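Local coordinates for disulfide bond protein A (Staphylococcus aureus, PDB 3BCI), which probably works as a thiol-disulfide oxidoreductase of the DsbA type, introducing disulfide bonds into proteins as they fold, at residues E31-M34 with P35-K39. Residues are numbered along the deposited sequence; the frame is centred on the assembly and turned at random.
Sequences EKVM and PKLRK
Leu37 presents one methyl, CD2, to two residues of the preceding turn: it lies 4.0 Å from Met34 SD and 4.1 Å from Val33 CG1. The leucine gets there with CG anti to its backbone N (chi1 -172°), and Val33 CG1 takes the same orientation, which sets the two side chains alongside each other, pointing the same way. Met34 instead runs across Leu37 at a slant; its chain folds at both chi2 and chi3, bringing the sulfur rather than the terminal methyl against CD2. Ile42, further along the same helix, touches both Met34 and Leu37, while Leu80 of helix 79-88 packs on Met34 and Tyr169 of helix 166-174 on Val33.

The helix is kinked where Pro35 enters. Pro35 N has no hydrogen to give Glu31 O, and CD of the ring faces that oxygen instead, 3.6 Å away. Lys36 N does not bond directly to Lys32 O; a water bridges the two, accepting from Lys36 N at 3.0 Å and donating to Lys32 O, and more weakly to Val33 O. Regular pairing resumes with Leu37 N to Val33 O (3.0 Å) and Arg38 N to Met34 O (2.8 Å). Arg38 extends away from the turn, its guanidinium held by salt bridges to Asp43 and Asp81. The arrangement is that of a proline-kinked helix in the thioredoxin fold: helix 24-42, whose N-terminal end carries the Cys23-Cys26 disulfide, connects parallel strands 14-19 and 48-53 in a beta-alpha-beta unit.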
loop_
_atom_site.group_PDB
_atom_site.type_symbol
_atom_site.label_atom_id
_atom_site.label_comp_id
_atom_site.label_asym_id
_atom_site.label_seq_id
_atom_site.Cartn_x
_atom_site.Cartn_y
_atom_site.Cartn_z
ATOM N N GLU A 31 -0.590 -1.230 -11.393
ATOM C CA GLU A 31 -0.851 -2.070 -12.561
ATOM C C GLU A 31 0.364 -2.244 -13.459
ATOM O O GLU A 31 0.617 -3.332 -13.966
ATOM C CB GLU A 31 -1.983 -1.473 -13.403
ATOM C CG GLU A 31 -3.244 -1.143 -12.633
ATOM C CD GLU A 31 -4.255 -0.382 -13.477
ATOM O OE1 GLU A 31 -3.844 0.559 -14.185
ATOM O OE2 GLU A 31 -5.455 -0.716 -13.423
ATOM N N LYS A 32 1.110 -1.161 -13.651
ATOM C CA LYS A 32 2.281 -1.171 -14.520
ATOM C C LYS A 32 3.580 -1.688 -13.909
ATOM O O LYS A 32 4.378 -2.340 -14.585
ATOM C CB LYS A 32 2.535 0.243 -15.047
ATOM C CG LYS A 32 1.427 0.800 -15.930
ATOM C CD LYS A 32 1.753 2.227 -16.370
ATOM C CE LYS A 32 0.747 2.740 -17.393
ATOM N NZ LYS A 32 1.105 4.106 -17.861
ATOM N N VAL A 33 3.788 -1.397 -12.632
ATOM C CA VAL A 33 5.032 -1.762 -11.962
ATOM C C VAL A 33 5.057 -3.003 -11.073
ATOM O O VAL A 33 5.955 -3.846 -11.188
ATOM C CB VAL A 33 5.523 -0.564 -11.113
ATOM C CG1 VAL A 33 6.748 -0.952 -10.304
ATOM C CG2 VAL A 33 5.819 0.628 -12.016
ATOM N N MET A 34 4.082 -3.104 -10.180
ATOM C CA MET A 34 4.036 -4.190 -9.216
ATOM C C MET A 34 4.132 -5.637 -9.697
ATOM O O MET A 34 4.827 -6.439 -9.078
ATOM C CB MET A 34 2.819 -4.005 -8.307
ATOM C CG MET A 34 2.914 -2.728 -7.459
ATOM S SD MET A 34 4.505 -2.569 -6.565
ATOM C CE MET A 34 4.323 -3.809 -5.351
ATOM N N PRO A 35 3.454 -5.995 -10.798
ATOM C CA PRO A 35 3.563 -7.390 -11.237
ATOM C C PRO A 35 5.010 -7.868 -11.385
ATOM O O PRO A 35 5.382 -8.917 -10.862
ATOM C CB PRO A 35 2.806 -7.389 -12.564
ATOM C CG PRO A 35 1.734 -6.377 -12.316
ATOM C CD PRO A 35 2.506 -5.253 -11.647
ATOM N N LYS A 36 5.828 -7.092 -12.087
ATOM C CA LYS A 36 7.227 -7.453 -12.290
ATOM C C LYS A 36 8.101 -7.190 -11.073
ATOM O O LYS A 36 8.990 -7.981 -10.770
ATOM C CB LYS A 36 7.810 -6.696 -13.482
ATOM C CG LYS A 36 7.346 -7.200 -14.825
ATOM C CD LYS A 36 7.959 -6.369 -15.936
ATOM C CE LYS A 36 7.384 -6.751 -17.280
ATOM N NZ LYS A 36 7.905 -5.875 -18.362
ATOM N N LEU A 37 7.859 -6.078 -10.385
ATOM C CA LEU A 37 8.652 -5.744 -9.204
ATOM C C LEU A 37 8.466 -6.841 -8.158
ATOM O O LEU A 37 9.414 -7.273 -7.509
ATOM C CB LEU A 37 8.214 -4.396 -8.624
ATOM C CG LEU A 37 9.104 -3.845 -7.508
ATOM C CD1 LEU A 37 10.502 -3.578 -8.072
ATOM C CD2 LEU A 37 8.499 -2.559 -6.941
ATOM N N ARG A 38 7.228 -7.291 -8.016
ATOM C CA ARG A 38 6.885 -8.334 -7.061
ATOM C C ARG A 38 7.559 -9.660 -7.418
ATOM O O ARG A 38 8.165 -10.315 -6.575
ATOM C CB ARG A 38 5.370 -8.517 -7.040
ATOM C CG ARG A 38 4.893 -9.648 -6.180
ATOM C CD ARG A 38 3.383 -9.772 -6.239
ATOM N NE ARG A 38 2.929 -10.814 -5.334
ATOM C CZ ARG A 38 1.658 -11.069 -5.063
ATOM N NH1 ARG A 38 0.701 -10.350 -5.635
ATOM N NH2 ARG A 38 1.352 -12.040 -4.211
ATOM N N LYS A 39 7.460 -10.048 -8.678
ATOM C CA LYS A 39 8.047 -11.304 -9.118
ATOM C C LYS A 39 9.566 -11.335 -9.060
ATOM O O LYS A 39 10.154 -12.319 -8.631
ATOM C CB LYS A 39 7.595 -11.620 -10.545
ATOM C CG LYS A 39 8.206 -12.892 -11.118
ATOM C CD LYS A 39 7.645 -13.210 -12.494
ATOM C CE LYS A 39 8.208 -14.516 -13.028
ATOM N NZ LYS A 39 7.545 -14.923 -14.298
HETATM O O HOH W 1 5.014 -4.989 -14.035
#